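Local coordinates for bacillaene synthase decarboxylase PksI (Bacillus subtilis, PDB 4Q1K), which removes carbon dioxide from a carrier-tethered 3-methylglutaconyl group to give 3-methylcrotonyl during synthesis of the antibiotic bacillaene, at residues B[92-97]-B[256-261]; B[159-164]-B[176-181]; B[35-40]-B[61-66]. The protein carries 1 engineered substitution. All blocks are in the same frame, centred on the assembly; numbering follows the deposited sequence.

Interaction 1: B[92-97]-B[256-261]; sequences RIQQGL and EEVKSR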
ATOM      1  N   ARG B  92      -2.308  13.986  32.481  1.00 29.52           N
ATOM      2  CA  ARG B  92      -3.585  13.584  33.044  1.00 32.46           C
ATOM      3  C   ARG B  92      -3.847  12.122  32.730  1.00 32.64           C
ATOM      4  O   ARG B  92      -4.276  11.365  33.600  1.00 29.99           O
ATOM      5  CB  ARG B  92      -4.715  14.454  32.490  1.00 36.89           C
ATOM      6  CG  ARG B  92      -4.613  15.922  32.873  1.00 47.30           C
ATOM      7  CD  ARG B  92      -5.349  16.205  34.172  1.00 59.62           C
ATOM      8  NE  ARG B  92      -6.797  16.236  33.986  1.00 74.46           N
ATOM      9  CZ  ARG B  92      -7.429  17.098  33.197  1.00 63.43           C
ATOM     10  NH1 ARG B  92      -6.743  18.005  32.517  1.00 50.84           N
ATOM     11  NH2 ARG B  92      -8.751  17.053  33.088  1.00 67.48           N
ATOM     12  N   ILE B  93      -3.586  11.717  31.490  1.00 27.69           N
ATOM     13  CA  ILE B  93      -3.761  10.305  31.153  1.00 26.69           C
ATOM     14  C   ILE B  93      -2.692   9.465  31.907  1.00 29.51           C
ATOM     15  O   ILE B  93      -2.972   8.344  32.356  1.00 32.27           O
ATOM     16  CB  ILE B  93      -3.594  10.040  29.608  1.00 27.08           C
ATOM     17  CG1 ILE B  93      -4.619  10.872  28.787  1.00 25.35           C
ATOM     18  CG2 ILE B  93      -3.737   8.542  29.364  1.00 27.85           C
ATOM     19  CD1 ILE B  93      -4.427  10.732  27.219  1.00 27.07           C
ATOM     20  N   GLN B  94      -1.466   9.990  32.050  1.00 28.75           N
ATOM     21  CA  GLN B  94      -0.409   9.199  32.723  1.00 29.24           C
ATOM     22  C   GLN B  94      -0.878   8.928  34.166  1.00 31.85           C
ATOM     23  O   GLN B  94      -0.744   7.799  34.667  1.00 30.74           O
ATOM     24  CB  GLN B  94       0.937   9.927  32.659  1.00 27.47           C
ATOM     25  CG  GLN B  94       2.155   9.155  33.168  1.00 28.53           C
ATOM     26  CD  GLN B  94       2.301   9.077  34.673  1.00 32.60           C
ATOM     27  OE1 GLN B  94       1.719   9.896  35.403  1.00 31.02           O
ATOM     28  NE2 GLN B  94       3.003   8.034  35.151  1.00 32.13           N
ATOM     29  N   GLN B  95      -1.483   9.953  34.779  1.00 31.41           N
ATOM     30  CA  GLN B  95      -1.978   9.852  36.161  1.00 33.83           C
ATOM     31  C   GLN B  95      -3.204   8.925  36.308  1.00 37.94           C
ATOM     32  O   GLN B  95      -3.603   8.613  37.429  1.00 35.39           O
ATOM     33  CB  GLN B  95      -2.357  11.219  36.683  1.00 41.28           C
ATOM     34  CG  GLN B  95      -1.242  12.152  37.106  1.00 50.66           C
ATOM     35  CD  GLN B  95      -1.858  13.422  37.657  1.00 65.11           C
ATOM     36  OE1 GLN B  95      -2.560  13.376  38.667  1.00 63.42           O
ATOM     37  NE2 GLN B  95      -1.679  14.547  36.951  1.00 69.13           N
ATOM     38  N   GLY B  96      -3.791   8.469  35.201  1.00 32.47           N
ATOM     39  CA  GLY B  96      -4.997   7.717  35.195  1.00 31.87           C
ATOM     40  C   GLY B  96      -6.222   8.600  35.417  1.00 38.72           C
ATOM     41  O   GLY B  96      -7.313   8.098  35.670  1.00 37.66           O
ATOM     42  N   LEU B  97      -6.098   9.920  35.348  1.00 36.28           N
ATOM     43  CA  LEU B  97      -7.346  10.742  35.523  1.00 35.35           C
ATOM     44  C   LEU B  97      -8.304  10.724  34.276  1.00 37.77           C
ATOM     45  O   LEU B  97      -9.539  10.882  34.370  1.00 34.52           O
ATOM     46  CB  LEU B  97      -6.948  12.190  35.865  1.00 32.74           C
ATOM     47  CG  LEU B  97      -6.165  12.395  37.142  1.00 38.51           C
ATOM     48  CD1 LEU B  97      -5.539  13.766  37.107  1.00 37.45           C
ATOM     49  CD2 LEU B  97      -7.223  12.341  38.270  1.00 36.56           C
ATOM     50  N   GLU B 256       6.061   5.478  35.897  1.00 36.52           N
ATOM     51  CA  GLU B 256       6.680   6.731  36.299  1.00 33.14           C
ATOM     52  C   GLU B 256       7.570   7.327  35.191  1.00 32.71           C
ATOM     53  O   GLU B 256       7.702   8.556  35.059  1.00 30.90           O
ATOM     54  CB  GLU B 256       7.508   6.532  37.602  1.00 38.39           C
ATOM     55  CG  GLU B 256       8.195   7.839  38.014  1.00 42.96           C
ATOM     56  CD  GLU B 256       7.221   8.877  38.605  1.00 50.88           C
ATOM     57  OE1 GLU B 256       6.159   8.504  39.126  1.00 51.52           O
ATOM     58  OE2 GLU B 256       7.516  10.086  38.563  1.00 58.15           O
ATOM     59  N   GLU B 257       8.258   6.490  34.413  1.00 30.14           N
ATOM     60  CA  GLU B 257       9.149   7.064  33.421  1.00 32.48           C
ATOM     61  C   GLU B 257       8.389   7.777  32.296  1.00 28.31           C
ATOM     62  O   GLU B 257       8.967   8.636  31.582  1.00 30.53           O
ATOM     63  CB  GLU B 257      10.115   6.031  32.896  1.00 37.52           C
ATOM     64  CG  GLU B 257       9.498   5.047  31.969  1.00 37.90           C
ATOM     65  CD  GLU B 257      10.576   4.321  31.201  1.00 39.73           C
ATOM     66  OE1 GLU B 257      10.539   3.090  31.304  1.00 39.84           O
ATOM     67  OE2 GLU B 257      11.451   4.978  30.552  1.00 45.61           O
ATOM     68  N   VAL B 258       7.097   7.496  32.170  1.00 29.86           N
ATOM     69  CA  VAL B 258       6.276   8.212  31.134  1.00 26.89           C
ATOM     70  C   VAL B 258       6.105   9.669  31.613  1.00 28.29           C
ATOM     71  O   VAL B 258       6.286  10.627  30.846  1.00 27.34           O
ATOM     72  CB  VAL B 258       4.903   7.529  30.918  1.00 27.76           C
ATOM     73  CG1 VAL B 258       3.984   8.432  30.089  1.00 24.40           C
ATOM     74  CG2 VAL B 258       5.124   6.199  30.173  1.00 26.70           C
ATOM     75  N   LYS B 259       5.818   9.837  32.916  1.00 25.24           N
ATOM     76  CA  LYS B 259       5.729  11.171  33.504  1.00 29.10           C
ATOM     77  C   LYS B 259       7.028  11.927  33.266  1.00 26.69           C
ATOM     78  O   LYS B 259       7.035  13.106  32.912  1.00 26.41           O
ATOM     79  CB  LYS B 259       5.400  11.017  35.038  1.00 29.11           C
ATOM     80  CG  LYS B 259       5.187  12.332  35.765  1.00 36.29           C
ATOM     81  CD  LYS B 259       4.932  12.027  37.240  1.00 40.48           C
ATOM     82  CE  LYS B 259       4.700  13.308  38.013  1.00 52.33           C
ATOM     83  NZ  LYS B 259       4.201  13.064  39.419  1.00 52.75           N
ATOM     84  N   SER B 260       8.159  11.276  33.524  1.00 30.94           N
ATOM     85  CA  SER B 260       9.462  11.925  33.361  1.00 33.93           C
ATOM     86  C   SER B 260       9.674  12.357  31.926  1.00 29.94           C
ATOM     87  O   SER B 260      10.180  13.440  31.690  1.00 27.14           O
ATOM     88  CB  SER B 260      10.607  10.950  33.670  1.00 36.53           C
ATOM     89  OG  SER B 260      10.515  10.619  35.020  1.00 40.67           O
ATOM     90  N   ARG B 261       9.358  11.471  30.986  1.00 28.16           N
ATOM     91  CA  ARG B 261       9.538  11.862  29.542  1.00 27.25           C
ATOM     92  C   ARG B 261       8.607  12.996  29.086  1.00 25.10           C
ATOM     93  O   ARG B 261       9.006  13.846  28.313  1.00 27.48           O
ATOM     94  CB  ARG B 261       9.375  10.657  28.605  1.00 27.98           C
ATOM     95  CG  ARG B 261      10.444   9.591  28.849  1.00 31.15           C
ATOM     96  CD  ARG B 261       9.937   8.292  28.254  1.00 30.78           C
ATOM     97  NE  ARG B 261      10.880   7.180  28.431  1.00 33.04           N
ATOM     98  CZ  ARG B 261      11.655   6.718  27.470  1.00 36.25           C
ATOM     99  NH1 ARG B 261      11.543   7.234  26.225  1.00 40.01           N
ATOM    100  NH2 ARG B 261      12.511   5.690  27.736  1.00 31.49           N
TER
HETATM  101  O   HOH W   1       3.743   8.170  38.059  1.00 50.59           O
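Gln94 reaches from the last turn of helix 87-94 onto helix 256-265 and carries almost all of this contact. Its CG is anti to the backbone N (chi1 -173°), which sends the chain toward the other helix; a bend at the next bond (chi2 -78°) then turns the amide so that one face lies against Lys259, the side chains crossing at about a right angle. Gln94 CG touches Val258 CG1 at 3.7 Å, the side chains sliding past each other in opposite directions. Lys259 CB lies over one face of the amide, 3.7 Å from Gln94 CD, while the rest of the lysine, extended past CG, leads away.

Two partners fix the rotation of the buried amide. Gln94 NE2 donates to the carbonyl of His255 and to a water at 3.0 Å. The same water donates to Glu256 OE1 at 2.7 Å. Arg261 grips Glu257 OE2 side-on through NE and NH2, and NH2 also reaches Glu217 O of a second subunit.

The Schellman-capped end of helix 87-94, with Gly96 at positive phi, is docked by Gln94 on the last modelled helix of the crotonase-fold subunit, the Val258 side chain about 9 Å from that of active-site His249.

Interaction 2: B[159-164]-B[176-181]; sequences MGATFI and EILLNA
Leu178 pushes both methyl groups against the first turn of helix 161-169, overlapping the backbone of Ala161 and Thr162 more than their side chains. With CG anti to its own carbonyl carbon (chi1 -63°), the fork faces the first turn, its two methyls nearly equidistant from Ala161 O. CD1 of Leu178 lies 3.9 Å from Thr162 CA, and its CD2 lies 4.0 Å from Ala161 O. The match between methyl groups is looser, Leu178 CD2 to Ala161 CB at 4.1 Å. Ala161 points its small side chain toward the leucine, and the fork meets main chain: the nearest alpha carbons, Thr162 CA and Leu178 CA, are 7.3 Å apart. Val165, one turn beyond Ala161 in helix 161-169, and Leu230 of a second subunit also pack on Leu178.

The helix start itself is tightly organised. Gly160 occupies the N-cap position with positive phi, and its carbonyl oxygen accepts from two amides, Ile164 N at 2.9 Å and Phe163 N at 3.0 Å. Glu245 clasps the turn: one carboxylate oxygen takes Gly160 N and the other is hydrogen-bonded to Thr162 OG1. That buried hydroxyl is further bonded to His229 NE2 of the second subunit, which ties the helix start to the trimer interface.

Thr162 O binds a glycerol, probably from the crystallisation liquor, and the Thr162 side chain lies about 8 Å from that of the active-site His249. The arrangement is a helical hairpin of consecutive helices, with the first helix beginning beside the active-site region of the crotonase fold.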
ATOM      1  N   MET B 159      -5.412   7.334  19.905  1.00 24.86           N
ATOM      2  CA  MET B 159      -6.124   8.115  18.894  1.00 25.44           C
ATOM      3  C   MET B 159      -6.254   7.394  17.550  1.00 22.23           C
ATOM      4  O   MET B 159      -6.292   8.029  16.497  1.00 23.28           O
ATOM      5  CB  MET B 159      -5.446   9.473  18.693  1.00 28.55           C
ATOM      6  CG  MET B 159      -5.102  10.192  19.988  1.00 33.92           C
ATOM      7  SD  MET B 159      -6.395  11.332  20.514  1.00 44.26           S
ATOM      8  CE  MET B 159      -5.976  12.786  19.555  1.00 33.83           C
ATOM      9  N   GLY B 160      -6.325   6.068  17.597  1.00 21.56           N
ATOM     10  CA  GLY B 160      -6.515   5.251  16.401  1.00 22.39           C
ATOM     11  C   GLY B 160      -5.304   5.302  15.470  1.00 20.71           C
ATOM     12  O   GLY B 160      -5.427   4.815  14.335  1.00 19.95           O
ATOM     13  N   ALA B 161      -4.182   5.830  15.972  1.00 19.51           N
ATOM     14  CA  ALA B 161      -2.975   5.968  15.154  1.00 19.47           C
ATOM     15  C   ALA B 161      -2.593   4.585  14.624  1.00 20.14           C
ATOM     16  O   ALA B 161      -2.088   4.474  13.487  1.00 20.63           O
ATOM     17  CB  ALA B 161      -1.860   6.532  16.024  1.00 19.81           C
ATOM     18  N   THR B 162      -2.751   3.501  15.426  1.00 19.03           N
ATOM     19  CA  THR B 162      -2.203   2.200  14.879  1.00 19.36           C
ATOM     20  C   THR B 162      -3.099   1.605  13.814  1.00 21.12           C
ATOM     21  O   THR B 162      -2.706   0.662  13.103  1.00 21.42           O
ATOM     22  CB  THR B 162      -2.053   1.134  16.031  1.00 20.36           C
ATOM     23  OG1 THR B 162      -3.386   0.800  16.539  1.00 23.47           O
ATOM     24  CG2 THR B 162      -1.222   1.743  17.193  1.00 18.94           C
ATOM     25  N   PHE B 163      -4.280   2.180  13.614  1.00 20.08           N
ATOM     26  CA  PHE B 163      -5.142   1.703  12.510  1.00 20.01           C
ATOM     27  C   PHE B 163      -4.958   2.672  11.313  1.00 17.46           C
ATOM     28  O   PHE B 163      -4.724   2.237  10.174  1.00 20.83           O
ATOM     29  CB  PHE B 163      -6.582   1.762  13.021  1.00 21.17           C
ATOM     30  CG  PHE B 163      -7.585   1.510  11.927  1.00 22.20           C
ATOM     31  CD1 PHE B 163      -7.709   0.229  11.419  1.00 22.25           C
ATOM     32  CD2 PHE B 163      -8.302   2.562  11.350  1.00 24.84           C
ATOM     33  CE1 PHE B 163      -8.639  -0.052  10.409  1.00 25.26           C
ATOM     34  CE2 PHE B 163      -9.176   2.291  10.280  1.00 30.08           C
ATOM     35  CZ  PHE B 163      -9.330   0.968   9.807  1.00 24.02           C
ATOM     36  N   ILE B 164      -5.028   4.010  11.559  1.00 17.83           N
ATOM     37  CA  ILE B 164      -5.115   4.964  10.412  1.00 16.91           C
ATOM     38  C   ILE B 164      -3.765   5.203   9.752  1.00 19.81           C
ATOM     39  O   ILE B 164      -3.686   5.488   8.542  1.00 17.27           O
ATOM     40  CB  ILE B 164      -5.830   6.268  10.832  1.00 17.28           C
ATOM     41  CG1 ILE B 164      -6.406   7.040   9.584  1.00 18.25           C
ATOM     42  CG2 ILE B 164      -4.852   7.129  11.602  1.00 18.40           C
ATOM     43  CD1 ILE B 164      -7.447   6.280   8.747  1.00 18.28           C
ATOM     44  N   GLU B 176       7.696   2.014  10.931  1.00 18.78           N
ATOM     45  CA  GLU B 176       8.781   2.864  11.324  1.00 18.98           C
ATOM     46  C   GLU B 176       8.208   4.093  12.017  1.00 19.83           C
ATOM     47  O   GLU B 176       8.719   4.538  13.066  1.00 19.43           O
ATOM     48  CB  GLU B 176       9.490   3.270   9.971  1.00 20.78           C
ATOM     49  CG  GLU B 176      10.632   4.204  10.206  1.00 26.19           C
ATOM     50  CD  GLU B 176      11.194   4.692   8.846  1.00 30.33           C
ATOM     51  OE1 GLU B 176      11.458   3.837   7.997  1.00 24.72           O
ATOM     52  OE2 GLU B 176      11.340   5.921   8.653  1.00 30.02           O
ATOM     53  N   ILE B 177       7.188   4.695  11.393  1.00 17.33           N
ATOM     54  CA  ILE B 177       6.579   5.900  12.020  1.00 16.17           C
ATOM     55  C   ILE B 177       6.063   5.670  13.438  1.00 17.94           C
ATOM     56  O   ILE B 177       6.322   6.472  14.339  1.00 17.15           O
ATOM     57  CB  ILE B 177       5.389   6.433  11.156  1.00 16.55           C
ATOM     58  CG1 ILE B 177       6.020   7.068   9.878  1.00 16.61           C
ATOM     59  CG2 ILE B 177       4.419   7.408  11.894  1.00 17.48           C
ATOM     60  CD1 ILE B 177       4.963   7.357   8.733  1.00 18.01           C
ATOM     61  N   LEU B 178       5.421   4.552  13.630  1.00 17.89           N
ATOM     62  CA  LEU B 178       4.784   4.298  14.949  1.00 15.90           C
ATOM     63  C   LEU B 178       5.796   3.772  15.992  1.00 18.46           C
ATOM     64  O   LEU B 178       5.748   4.266  17.170  1.00 21.08           O
ATOM     65  CB  LEU B 178       3.634   3.287  14.842  1.00 16.09           C
ATOM     66  CG  LEU B 178       2.508   3.790  13.963  1.00 18.80           C
ATOM     67  CD1 LEU B 178       1.525   2.594  13.722  1.00 20.41           C
ATOM     68  CD2 LEU B 178       1.702   4.918  14.694  1.00 19.22           C
ATOM     69  N   LEU B 179       6.658   2.831  15.635  1.00 19.91           N
ATOM     70  CA  LEU B 179       7.638   2.311  16.623  1.00 21.64           C
ATOM     71  C   LEU B 179       8.645   3.412  17.010  1.00 22.25           C
ATOM     72  O   LEU B 179       9.040   3.479  18.200  1.00 22.09           O
ATOM     73  CB  LEU B 179       8.415   1.128  16.041  1.00 20.16           C
ATOM     74  CG  LEU B 179       7.576  -0.168  15.876  1.00 21.38           C
ATOM     75  CD1 LEU B 179       8.453  -1.081  14.983  1.00 20.12           C
ATOM     76  CD2 LEU B 179       7.395  -0.863  17.209  1.00 23.87           C
ATOM     77  N   ASN B 180       9.189   4.148  16.003  1.00 20.65           N
ATOM     78  CA  ASN B 180      10.298   5.004  16.312  1.00 19.93           C
ATOM     79  C   ASN B 180       9.889   6.462  16.682  1.00 20.26           C
ATOM     80  O   ASN B 180      10.731   7.218  17.249  1.00 19.44           O
ATOM     81  CB  ASN B 180      11.303   5.048  15.173  1.00 23.34           C
ATOM     82  CG  ASN B 180      12.678   5.560  15.623  1.00 28.02           C
ATOM     83  OD1 ASN B 180      13.352   6.292  14.837  1.00 30.67           O
ATOM     84  ND2 ASN B 180      13.110   5.202  16.843  1.00 21.72           N
ATOM     85  N   ALA B 181       8.657   6.868  16.346  1.00 19.68           N
ATOM     86  CA  ALA B 181       8.143   8.204  16.727  1.00 18.74           C
ATOM     87  C   ALA B 181       9.007   9.321  16.190  1.00 20.22           C
ATOM     88  O   ALA B 181       9.107  10.405  16.758  1.00 22.56           O
ATOM     89  CB  ALA B 181       8.009   8.308  18.262  1.00 20.11           C
TER

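Interaction 3: B[35-40]-B[61-66]; sequences IQVKMQ and EYIRQN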
ATOM      1  N   ILE B  35     -17.201  24.457   3.253  1.00 20.42           N
ATOM      2  CA  ILE B  35     -17.056  25.035   4.593  1.00 21.18           C
ATOM      3  C   ILE B  35     -15.590  24.779   5.003  1.00 19.57           C
ATOM      4  O   ILE B  35     -15.105  23.645   4.898  1.00 22.15           O
ATOM      5  CB  ILE B  35     -18.074  24.389   5.580  1.00 21.86           C
ATOM      6  CG1 ILE B  35     -18.092  25.046   6.962  1.00 25.84           C
ATOM      7  CG2 ILE B  35     -17.913  22.862   5.682  1.00 20.39           C
ATOM      8  CD1 ILE B  35     -18.401  26.495   6.919  1.00 31.08           C
ATOM      9  N   GLN B  36     -14.959  25.826   5.467  1.00 22.62           N
ATOM     10  CA  GLN B  36     -13.584  25.768   5.991  1.00 21.16           C
ATOM     11  C   GLN B  36     -13.603  25.825   7.501  1.00 24.36           C
ATOM     12  O   GLN B  36     -14.259  26.709   8.105  1.00 23.63           O
ATOM     13  CB  GLN B  36     -12.716  26.850   5.352  1.00 22.32           C
ATOM     14  CG  GLN B  36     -11.273  26.911   5.898  1.00 24.41           C
ATOM     15  CD  GLN B  36     -10.543  28.045   5.191  1.00 28.14           C
ATOM     16  OE1 GLN B  36     -10.197  27.900   4.042  1.00 31.81           O
ATOM     17  NE2 GLN B  36     -10.440  29.179   5.808  1.00 30.83           N
ATOM     18  N   VAL B  37     -12.958  24.823   8.113  1.00 23.27           N
ATOM     19  CA  VAL B  37     -12.789  24.761   9.592  1.00 23.96           C
ATOM     20  C   VAL B  37     -11.323  25.136   9.904  1.00 23.61           C
ATOM     21  O   VAL B  37     -10.433  24.367   9.620  1.00 21.69           O
ATOM     22  CB  VAL B  37     -13.150  23.377  10.163  1.00 22.43           C
ATOM     23  CG1 VAL B  37     -12.946  23.289  11.711  1.00 24.67           C
ATOM     24  CG2 VAL B  37     -14.624  23.030   9.833  1.00 21.18           C
ATOM     25  N   LYS B  38     -11.085  26.365  10.391  1.00 22.51           N
ATOM     26  CA  LYS B  38      -9.710  26.799  10.612  1.00 22.42           C
ATOM     27  C   LYS B  38      -9.419  26.763  12.116  1.00 24.56           C
ATOM     28  O   LYS B  38      -9.976  27.567  12.893  1.00 25.70           O
ATOM     29  CB  LYS B  38      -9.554  28.237  10.167  1.00 24.95           C
ATOM     30  CG  LYS B  38      -8.122  28.725  10.438  1.00 26.67           C
ATOM     31  CD  LYS B  38      -7.948  30.107   9.822  1.00 33.70           C
ATOM     32  CE  LYS B  38      -6.607  30.754  10.169  1.00 35.87           C
ATOM     33  NZ  LYS B  38      -6.700  32.040   9.433  1.00 37.15           N
ATOM     34  N   MET B  39      -8.444  25.956  12.493  1.00 23.37           N
ATOM     35  CA  MET B  39      -7.992  25.854  13.904  1.00 22.98           C
ATOM     36  C   MET B  39      -6.994  26.997  14.145  1.00 27.11           C
ATOM     37  O   MET B  39      -5.978  27.119  13.414  1.00 25.22           O
ATOM     38  CB  MET B  39      -7.240  24.519  14.060  1.00 21.08           C
ATOM     39  CG  MET B  39      -8.234  23.390  13.840  1.00 22.47           C
ATOM     40  SD  MET B  39      -7.511  21.771  14.105  1.00 22.50           S
ATOM     41  CE  MET B  39      -6.503  21.634  12.586  1.00 22.90           C
ATOM     42  N   GLN B  40      -7.239  27.783  15.185  1.00 24.92           N
ATOM     43  CA  GLN B  40      -6.424  28.949  15.480  1.00 25.36           C
ATOM     44  C   GLN B  40      -6.386  29.233  16.989  1.00 27.95           C
ATOM     45  O   GLN B  40      -6.650  30.367  17.447  1.00 27.75           O
ATOM     46  CB  GLN B  40      -6.856  30.167  14.658  1.00 26.25           C
ATOM     47  CG  GLN B  40      -8.348  30.486  14.808  1.00 32.89           C
ATOM     48  CD  GLN B  40      -8.810  31.761  14.081  1.00 33.77           C
ATOM     49  OE1 GLN B  40      -9.831  32.352  14.465  1.00 41.23           O
ATOM     50  NE2 GLN B  40      -8.065  32.198  13.070  1.00 34.46           N
ATOM     51  N   GLU B  61     -20.250  19.385  14.569  1.00 26.68           N
ATOM     52  CA  GLU B  61     -21.709  19.255  14.841  1.00 26.54           C
ATOM     53  C   GLU B  61     -22.474  20.236  14.038  1.00 25.54           C
ATOM     54  O   GLU B  61     -23.515  19.899  13.483  1.00 28.30           O
ATOM     55  CB  GLU B  61     -21.980  19.425  16.342  1.00 32.26           C
ATOM     56  CG  GLU B  61     -23.454  19.190  16.696  1.00 35.46           C
ATOM     57  CD  GLU B  61     -23.923  17.754  16.397  1.00 43.72           C
ATOM     58  OE1 GLU B  61     -23.084  16.821  16.194  1.00 45.13           O
ATOM     59  OE2 GLU B  61     -25.162  17.568  16.319  1.00 46.12           O
ATOM     60  N   TYR B  62     -21.989  21.497  13.959  1.00 25.29           N
ATOM     61  CA  TYR B  62     -22.605  22.436  13.057  1.00 25.46           C
ATOM     62  C   TYR B  62     -22.735  21.908  11.614  1.00 26.79           C
ATOM     63  O   TYR B  62     -23.783  22.050  10.922  1.00 25.20           O
ATOM     64  CB  TYR B  62     -21.820  23.729  13.017  1.00 26.47           C
ATOM     65  CG  TYR B  62     -22.430  24.696  12.071  1.00 30.27           C
ATOM     66  CD1 TYR B  62     -23.538  25.460  12.479  1.00 36.51           C
ATOM     67  CD2 TYR B  62     -21.937  24.879  10.790  1.00 37.49           C
ATOM     68  CE1 TYR B  62     -24.111  26.387  11.630  1.00 38.76           C
ATOM     69  CE2 TYR B  62     -22.548  25.793   9.928  1.00 38.16           C
ATOM     70  CZ  TYR B  62     -23.597  26.543  10.377  1.00 41.35           C
ATOM     71  OH  TYR B  62     -24.189  27.467   9.550  1.00 47.66           O
ATOM     72  N   ILE B  63     -21.646  21.352  11.133  1.00 25.63           N
ATOM     73  CA  ILE B  63     -21.645  20.781   9.758  1.00 24.59           C
ATOM     74  C   ILE B  63     -22.667  19.620   9.656  1.00 24.54           C
ATOM     75  O   ILE B  63     -23.430  19.537   8.694  1.00 27.83           O
ATOM     76  CB  ILE B  63     -20.197  20.301   9.369  1.00 23.60           C
ATOM     77  CG1 ILE B  63     -19.314  21.554   9.252  1.00 22.31           C
ATOM     78  CG2 ILE B  63     -20.232  19.434   8.056  1.00 26.61           C
ATOM     79  CD1 ILE B  63     -17.804  21.213   9.215  1.00 22.82           C
ATOM     80  N   ARG B  64     -22.721  18.794  10.695  1.00 26.63           N
ATOM     81  CA  ARG B  64     -23.705  17.721  10.769  1.00 27.03           C
ATOM     82  C   ARG B  64     -25.147  18.237  10.816  1.00 25.60           C
ATOM     83  O   ARG B  64     -26.061  17.569  10.332  1.00 27.68           O
ATOM     84  CB  ARG B  64     -23.430  16.828  11.981  1.00 28.58           C
ATOM     85  CG  ARG B  64     -24.497  15.776  12.231  1.00 32.43           C
ATOM     86  CD  ARG B  64     -24.122  14.876  13.398  1.00 38.90           C
ATOM     87  NE  ARG B  64     -23.043  13.956  13.055  1.00 43.63           N
ATOM     88  CZ  ARG B  64     -21.787  14.089  13.470  1.00 53.44           C
ATOM     89  NH1 ARG B  64     -21.448  15.109  14.246  1.00 50.85           N
ATOM     90  NH2 ARG B  64     -20.870  13.201  13.108  1.00 49.41           N
ATOM     91  N   GLN B  65     -25.357  19.417  11.400  1.00 28.07           N
ATOM     92  CA  GLN B  65     -26.737  19.971  11.538  1.00 30.25           C
ATOM     93  C   GLN B  65     -27.165  20.734  10.312  1.00 31.38           C
ATOM     94  O   GLN B  65     -28.344  21.140  10.216  1.00 32.08           O
ATOM     95  CB  GLN B  65     -26.860  20.869  12.776  1.00 30.83           C
ATOM     96  CG  GLN B  65     -26.680  20.110  14.087  1.00 40.64           C
ATOM     97  CD  GLN B  65     -27.632  18.909  14.177  1.00 50.50           C
ATOM     98  OE1 GLN B  65     -28.815  19.006  13.823  1.00 54.55           O
ATOM     99  NE2 GLN B  65     -27.124  17.773  14.634  1.00 53.15           N
ATOM    100  N   ASN B  66     -26.249  20.977   9.369  1.00 28.76           N
ATOM    101  CA  ASN B  66     -26.488  21.876   8.239  1.00 31.49           C
ATOM    102  C   ASN B  66     -26.092  21.151   6.990  1.00 30.99           C
ATOM    103  O   ASN B  66     -25.026  21.417   6.444  1.00 28.40           O
ATOM    104  CB  ASN B  66     -25.762  23.226   8.431  1.00 33.00           C
ATOM    105  CG  ASN B  66     -26.361  24.039   9.596  1.00 42.12           C
ATOM    106  OD1 ASN B  66     -25.927  23.939  10.775  1.00 39.56           O
ATOM    107  ND2 ASN B  66     -27.435  24.778   9.301  1.00 42.95           N
TER
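Ile63 and the pair Ile35 and Val37 make the apolar part of the contact, in which one helix residue meets two strand residues. The delta methyl of Ile63 does most of the touching: its CD1 is 3.7 Å from Val37 CG2 and 3.9 Å from Ile35 CG2. Its CG1 is anti to the carbonyl carbon, and an extended second torsion (chi2 166°) carries CD1 out to the strand. Ile35 and Val37 are two apart in the strand, so both present a side chain to the helix, whereas Gln36 between them points away. Each of the two crosses Ile63 at a slant, and branched residues on both sides make the contact through methyl groups, with the CG1 methylene of Ile63 also near Ile35 CG2. No hydrogen bond spans the two segments.

Polar interactions stay within the helix, around the carboxylate of Glu61. Arg64 NH1 forms a salt bridge with Glu61 OE1 at 3.1 Å, on the syn side but 30° out of the carboxylate plane. Gln65 NE2 donates to the other oxygen, Glu61 OE2, at 2.6 Å, from above the carboxylate plane. Both carboxylate oxygens are therefore used, and the acid links two residues of the following turn, where Gln65 N also bonds to Glu61 O at 2.8 Å.

Around this interface, Val72 and Leu74 of strand 71-75 and Leu27 of strand 25-31 pack on the strand residues, while Leu56 and Ala59 prolong the helix side beside Val37. The contact joins the first strand and the helix of the beta-alpha-beta unit 34-39, 50-65, 71-75, whose two strands lie parallel and adjacent in the sheet.

How the interactions relate
From the N terminus, interaction 3 closes first: a short loop of the chain that folds helix 50-65 back over strand 34-39, complete before either of the others opens. Interaction 1 then opens at the end of helix 87-94 and closes only at helix 256-265, enclosing most of the remaining subunit. Nested within that long loop, interaction 2 closes a brief hairpin between helices 161-169 and 171-180. Interaction 3 joins the sheet to a helix packed on it, and its centre lies about 27 Å from that of interaction 2, across the middle of the chain. Interactions 1 and 2, with centres about 19 Å apart, both touch the second subunit, whereas no other chain reaches interaction 3.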